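Local coordinates for protein tapirin (Caldicellulosiruptor hydrothermalis, PDB 6N2C) that probably attaches the cell to plant biomass by binding cellulose through a beta-helical C-terminal domain that also carries a zinc ion, at residues A[471-476]-A[564-569]; A[515-520]-A[557-562]. All blocks are in the same frame, centred on the assembly; numbering follows the deposited sequence.

Contact 1: A[471-476]-A[564-569]; sequences IVEDKK and LSKNII
Ile471 lays its CG1 against the end of Ile568, with CD1 of Ile568 3.6 Å from CG1 of Ile471. The two side chains cross at about a right angle, with the delta methyl of Ile568 on the CG1 methylene of Ile471. Ile568 places CG1 opposite its carbonyl carbon (chi1 -67°), and an extended chi2 of 159° carries CD1 out to Ile471. Both isoleucines are buried; an alanine in place of Ile568 would probably open a gap beside CG1 of Ile471 and leave that side chain less firmly packed. Nearer the surface, Lys566 crosses the modelled conformer of Glu473 (a second exists), its CE 3.8 Å from OE2. The ammonium NZ stays 4.4 Å from Glu473 OE2, too far for a salt bridge, and OE2 is probably hydrogen-bonded instead to the hydroxyl of Tyr562. Ile568 is set in place by a Schellman motif that ends helix 557-565: Asn567, with positive phi, is the C-prime residue, Ile568 N bonds to Leu563 O, and Asn567 N reaches Leu564 O at 3.0 Å. The contact joins the turn just after this helix to the loop before strand 483-488, where Ile471 packs on Val487 and Lys475 pairs its backbone with Val487.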
loop_
_atom_site.group_PDB
_atom_site.type_symbol
_atom_site.label_atom_id
_atom_site.label_comp_id
_atom_site.label_asym_id
_atom_site.label_seq_id
_atom_site.Cartn_x
_atom_site.Cartn_y
_atom_site.Cartn_z
ATOM N N ILE A 471 1.253 -29.473 -10.793
ATOM C CA ILE A 471 0.011 -30.011 -11.304
ATOM C C ILE A 471 0.367 -30.727 -12.627
ATOM O O ILE A 471 0.581 -30.049 -13.639
ATOM C CB ILE A 471 -1.038 -28.926 -11.585
ATOM C CG1 ILE A 471 -1.405 -28.135 -10.329
ATOM C CG2 ILE A 471 -2.250 -29.506 -12.215
ATOM C CD1 ILE A 471 -2.100 -26.872 -10.654
ATOM N N VAL A 472 0.436 -32.077 -12.582
ATOM C CA VAL A 472 0.767 -32.902 -13.778
ATOM C C VAL A 472 -0.414 -33.735 -14.227
ATOM O O VAL A 472 -0.320 -34.436 -15.223
ATOM C CB VAL A 472 2.041 -33.750 -13.519
ATOM C CG1 VAL A 472 3.181 -32.820 -13.174
ATOM C CG2 VAL A 472 1.834 -34.777 -12.405
ATOM N N GLU A 473 -1.516 -33.691 -13.461
ATOM C CA GLU A 473 -2.763 -34.398 -13.766
ATOM C C GLU A 473 -3.919 -33.501 -13.423
ATOM O O GLU A 473 -3.804 -32.642 -12.531
ATOM C CB GLU A 473 -2.873 -35.724 -12.947
ATOM C CG GLU A 473 -3.340 -35.647 -11.489
ATOM C CD GLU A 473 -3.587 -37.032 -10.836
ATOM O OE1 GLU A 473 -3.314 -38.081 -11.521
ATOM O OE2 GLU A 473 -4.060 -37.087 -9.654
ATOM N N ASP A 474 -5.045 -33.694 -14.094
ATOM C CA ASP A 474 -6.261 -33.064 -13.654
ATOM C C ASP A 474 -6.912 -33.854 -12.491
ATOM O O ASP A 474 -6.797 -35.118 -12.427
ATOM C CB ASP A 474 -7.296 -33.000 -14.779
ATOM C CG ASP A 474 -6.876 -32.116 -15.928
ATOM O OD1 ASP A 474 -5.930 -31.283 -15.804
ATOM O OD2 ASP A 474 -7.541 -32.206 -16.975
ATOM N N LYS A 475 -7.575 -33.140 -11.559
ATOM C CA LYS A 475 -8.312 -33.825 -10.465
ATOM C C LYS A 475 -9.647 -33.114 -10.438
ATOM O O LYS A 475 -9.734 -31.939 -10.045
ATOM C CB LYS A 475 -7.560 -33.731 -9.195
ATOM C CG LYS A 475 -8.129 -34.424 -7.957
ATOM C CD LYS A 475 -8.187 -35.949 -8.169
ATOM C CE LYS A 475 -8.442 -36.613 -6.845
ATOM N NZ LYS A 475 -8.630 -38.060 -7.116
ATOM N N LYS A 476 -10.726 -33.816 -10.828
ATOM C CA LYS A 476 -12.029 -33.231 -10.975
ATOM C C LYS A 476 -13.171 -33.835 -10.087
ATOM O O LYS A 476 -14.304 -33.370 -10.169
ATOM C CB LYS A 476 -12.505 -33.421 -12.405
ATOM C CG LYS A 476 -11.609 -32.775 -13.483
ATOM C CD LYS A 476 -12.357 -32.818 -14.831
ATOM C CE LYS A 476 -11.691 -31.958 -15.893
ATOM N NZ LYS A 476 -12.260 -32.236 -17.253
ATOM N N LEU A 564 -1.503 -31.209 -0.992
ATOM C CA LEU A 564 -0.354 -31.456 -0.226
ATOM C C LEU A 564 0.329 -32.774 -0.716
ATOM O O LEU A 564 1.577 -32.798 -0.767
ATOM C CB LEU A 564 -0.706 -31.652 1.279
ATOM C CG LEU A 564 -1.093 -30.390 2.057
ATOM C CD1 LEU A 564 -1.624 -30.671 3.475
ATOM C CD2 LEU A 564 0.099 -29.506 2.246
ATOM N N SER A 565 -0.462 -33.786 -1.031
ATOM C CA SER A 565 0.090 -35.077 -1.446
ATOM C C SER A 565 0.882 -34.962 -2.729
ATOM O O SER A 565 1.891 -35.666 -2.900
ATOM C CB SER A 565 -0.972 -36.138 -1.593
ATOM O OG SER A 565 -1.791 -35.991 -2.755
ATOM N N LYS A 566 0.476 -34.023 -3.574
ATOM C CA LYS A 566 1.139 -33.757 -4.821
ATOM C C LYS A 566 2.167 -32.666 -4.749
ATOM O O LYS A 566 2.813 -32.358 -5.771
ATOM C CB LYS A 566 0.137 -33.464 -5.900
ATOM C CG LYS A 566 -0.955 -34.477 -6.173
ATOM C CD LYS A 566 -0.442 -35.930 -6.293
ATOM C CE LYS A 566 -1.498 -36.824 -6.874
ATOM N NZ LYS A 566 -1.155 -38.239 -6.587
ATOM N N ASN A 567 2.459 -32.160 -3.558
ATOM C CA ASN A 567 3.358 -31.068 -3.319
ATOM C C ASN A 567 3.031 -29.843 -4.191
ATOM O O ASN A 567 3.942 -29.050 -4.566
ATOM C CB ASN A 567 4.847 -31.437 -3.530
ATOM C CG ASN A 567 5.416 -32.470 -2.527
ATOM O OD1 ASN A 567 6.544 -32.911 -2.727
ATOM N ND2 ASN A 567 4.717 -32.788 -1.450
ATOM N N ILE A 568 1.729 -29.615 -4.469
ATOM C CA ILE A 568 1.317 -28.405 -5.139
ATOM C C ILE A 568 1.309 -27.272 -4.094
ATOM O O ILE A 568 1.544 -26.097 -4.410
ATOM C CB ILE A 568 -0.058 -28.601 -5.824
ATOM C CG1 ILE A 568 0.054 -29.574 -6.927
ATOM C CG2 ILE A 568 -0.632 -27.260 -6.323
ATOM C CD1 ILE A 568 -1.240 -30.207 -7.333
ATOM N N ILE A 569 1.053 -27.627 -2.839
ATOM C CA ILE A 569 1.354 -26.740 -1.717
ATOM C C ILE A 569 2.163 -27.462 -0.705
ATOM O O ILE A 569 2.120 -28.679 -0.601
ATOM C CB ILE A 569 0.050 -26.126 -1.102
ATOM C CG1 ILE A 569 -0.851 -27.234 -0.515
ATOM C CG2 ILE A 569 -0.670 -25.295 -2.156
ATOM C CD1 ILE A 569 -2.072 -26.754 0.260
#

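Contact 2: A[515-520]-A[557-562]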
loop_
_atom_site.group_PDB
_atom_site.type_symbol
_atom_site.label_atom_id
_atom_site.label_comp_id
_atom_site.label_asym_id
_atom_site.label_seq_id
_atom_site.Cartn_x
_atom_site.Cartn_y
_atom_site.Cartn_z
ATOM N N PHE A 515 -13.857 -24.061 -5.997
ATOM C CA PHE A 515 -12.423 -24.034 -5.714
ATOM C C PHE A 515 -11.675 -24.421 -6.990
ATOM O O PHE A 515 -11.811 -25.558 -7.471
ATOM C CB PHE A 515 -12.105 -25.013 -4.560
ATOM C CG PHE A 515 -12.827 -24.686 -3.334
ATOM C CD1 PHE A 515 -12.374 -23.746 -2.439
ATOM C CD2 PHE A 515 -14.088 -25.296 -3.080
ATOM C CE1 PHE A 515 -13.080 -23.427 -1.286
ATOM C CE2 PHE A 515 -14.783 -24.943 -1.973
ATOM C CZ PHE A 515 -14.290 -24.072 -1.071
ATOM N N VAL A 516 -10.892 -23.483 -7.511
ATOM C CA VAL A 516 -10.116 -23.667 -8.749
ATOM C C VAL A 516 -8.647 -23.473 -8.520
ATOM O O VAL A 516 -8.217 -22.442 -7.991
ATOM C CB VAL A 516 -10.647 -22.763 -9.870
ATOM C CG1 VAL A 516 -9.874 -23.042 -11.144
ATOM C CG2 VAL A 516 -12.088 -22.987 -10.123
ATOM N N ILE A 517 -7.832 -24.480 -8.884
ATOM C CA ILE A 517 -6.406 -24.394 -8.798
ATOM C C ILE A 517 -5.855 -24.820 -10.154
ATOM O O ILE A 517 -6.041 -26.016 -10.506
ATOM C CB ILE A 517 -5.821 -25.267 -7.707
ATOM C CG1 ILE A 517 -6.416 -24.916 -6.311
ATOM C CG2 ILE A 517 -4.285 -25.051 -7.661
ATOM C CD1 ILE A 517 -7.674 -25.727 -6.000
ATOM N N THR A 518 -5.186 -23.929 -10.878
ATOM C CA THR A 518 -4.939 -24.258 -12.311
ATOM C C THR A 518 -3.668 -23.706 -12.841
ATOM O O THR A 518 -3.146 -22.709 -12.321
ATOM C CB THR A 518 -6.058 -23.765 -13.190
ATOM O OG1 THR A 518 -5.781 -24.128 -14.577
ATOM C CG2 THR A 518 -6.262 -22.270 -13.143
ATOM N N LYS A 519 -3.011 -24.491 -13.723
ATOM C CA LYS A 519 -1.825 -23.993 -14.421
ATOM C C LYS A 519 -2.157 -23.002 -15.514
ATOM O O LYS A 519 -1.277 -22.301 -16.004
ATOM C CB LYS A 519 -1.084 -25.126 -15.080
ATOM C CG LYS A 519 -0.384 -26.041 -14.173
ATOM C CD LYS A 519 0.892 -26.744 -14.802
ATOM C CE LYS A 519 0.522 -27.743 -15.855
ATOM N NZ LYS A 519 1.612 -28.774 -16.088
ATOM N N SER A 520 -3.391 -22.921 -15.945
ATOM C CA SER A 520 -3.893 -21.915 -16.889
ATOM C C SER A 520 -4.145 -20.600 -16.150
ATOM O O SER A 520 -3.886 -20.500 -14.937
ATOM C CB SER A 520 -5.203 -22.387 -17.620
ATOM O OG SER A 520 -6.354 -22.473 -16.758
ATOM N N GLN A 557 -11.101 -29.926 3.176
ATOM C CA GLN A 557 -9.941 -30.673 3.622
ATOM C C GLN A 557 -9.491 -31.724 2.619
ATOM O O GLN A 557 -8.293 -31.891 2.508
ATOM C CB GLN A 557 -10.169 -31.254 5.038
ATOM C CG GLN A 557 -8.878 -31.814 5.646
ATOM C CD GLN A 557 -7.833 -30.739 5.845
ATOM O OE1 GLN A 557 -8.086 -29.721 6.446
ATOM N NE2 GLN A 557 -6.650 -31.010 5.407
ATOM N N PRO A 558 -10.388 -32.423 1.933
ATOM C CA PRO A 558 -9.935 -33.455 0.980
ATOM C C PRO A 558 -9.178 -32.813 -0.206
ATOM O O PRO A 558 -8.220 -33.405 -0.747
ATOM C CB PRO A 558 -11.194 -34.084 0.459
ATOM C CG PRO A 558 -12.291 -33.608 1.364
ATOM C CD PRO A 558 -11.850 -32.503 2.185
ATOM N N LEU A 559 -9.522 -31.565 -0.482
ATOM C CA LEU A 559 -8.779 -30.844 -1.576
ATOM C C LEU A 559 -7.424 -30.435 -1.053
ATOM O O LEU A 559 -6.441 -30.597 -1.769
ATOM C CB LEU A 559 -9.622 -29.685 -2.141
ATOM C CG LEU A 559 -8.967 -28.761 -3.203
ATOM C CD1 LEU A 559 -8.765 -29.659 -4.440
ATOM C CD2 LEU A 559 -9.920 -27.624 -3.491
ATOM N N ILE A 560 -7.289 -29.894 0.165
ATOM C CA ILE A 560 -6.048 -29.538 0.736
ATOM C C ILE A 560 -5.130 -30.791 0.826
ATOM O O ILE A 560 -3.947 -30.800 0.447
ATOM C CB ILE A 560 -6.216 -28.953 2.120
ATOM C CG1 ILE A 560 -6.948 -27.585 2.062
ATOM C CG2 ILE A 560 -4.911 -28.832 2.882
ATOM C CD1 ILE A 560 -7.321 -27.039 3.357
ATOM N N ASP A 561 -5.713 -31.890 1.310
ATOM C CA ASP A 561 -4.935 -33.124 1.439
ATOM C C ASP A 561 -4.378 -33.565 0.057
ATOM O O ASP A 561 -3.220 -33.977 -0.030
ATOM C CB ASP A 561 -5.798 -34.269 1.961
ATOM C CG ASP A 561 -6.227 -34.054 3.425
ATOM O OD1 ASP A 561 -5.736 -33.180 4.150
ATOM O OD2 ASP A 561 -7.069 -34.838 3.753
ATOM N N TYR A 562 -5.187 -33.477 -0.975
ATOM C CA TYR A 562 -4.734 -33.781 -2.324
ATOM C C TYR A 562 -3.601 -32.876 -2.773
ATOM O O TYR A 562 -2.491 -33.355 -3.229
ATOM C CB TYR A 562 -5.839 -33.711 -3.345
ATOM C CG TYR A 562 -5.433 -33.989 -4.754
ATOM C CD1 TYR A 562 -5.234 -35.303 -5.212
ATOM C CD2 TYR A 562 -5.089 -32.955 -5.629
ATOM C CE1 TYR A 562 -4.828 -35.541 -6.511
ATOM C CE2 TYR A 562 -4.606 -33.179 -6.902
ATOM C CZ TYR A 562 -4.536 -34.467 -7.368
ATOM O OH TYR A 562 -4.080 -34.704 -8.601
#
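Helix 557-565 packs here against strand 513-518, one of the parallel strands of the beta-helix, and a single leucine makes the connection. Leu559 directs its side chain at the strand, and its CD2 methyl touches two residues that alternate along it. CD2 of Leu559 lies 3.6 Å from CB of Phe515 and 3.9 Å from CD1 of Ile517. With Ile517 the approach is tip to tip, methyl against methyl. With Phe515 it is oblique: CB takes the nearest contact, and the ring leads off from the helix, its CG still 4.1 Å from CD2 of Leu559. In Leu559, CG is anti to the backbone N (chi1 175°), and chi2 of 67° then turns the CD2 methyl to the strand.

Leu559 also packs on Ser485 and Val487 of strand 483-488, which pairs with strand 513-518, so it spans both strands. The Phe515 side chain lies about 7 Å from that of Asp532, a zinc ligand, and about 11 Å from the zinc ion itself, near the metal site but not part of it.

On the helix's outer face, Gln557 NE2 donates to Asp561 OD1 at 2.7 Å; OD1 lies in the amide plane of Gln557, while NE2 meets the carboxylate from above its plane. Across the interface no hydrogen bond is made: all three touching residues are buried and meet through carbon alone, so the pairing of these segments probably rests on close packing and exclusion of water.

Overall arrangement
The two contacts lie about 7 Å apart, centre to centre, at one end of the beta-helix, and both use helix 557-565. Along the chain the order is 471-476, 515-520, 557-562, 564-569, so both segments of contact 2 fall between those of contact 1. Contact 2 sets the first turn of the helix on strand 513-518; contact 1 ties its end and the following turn to the loop before strand 483-488. They also meet directly: Ile471 O lies 2.9 Å from Lys519 NZ, and Lys475 packs on the Tyr562 ring. Together they hold the helix and its following turn against strand 513-518 and the loop before strand 483-488, at this end of the domain.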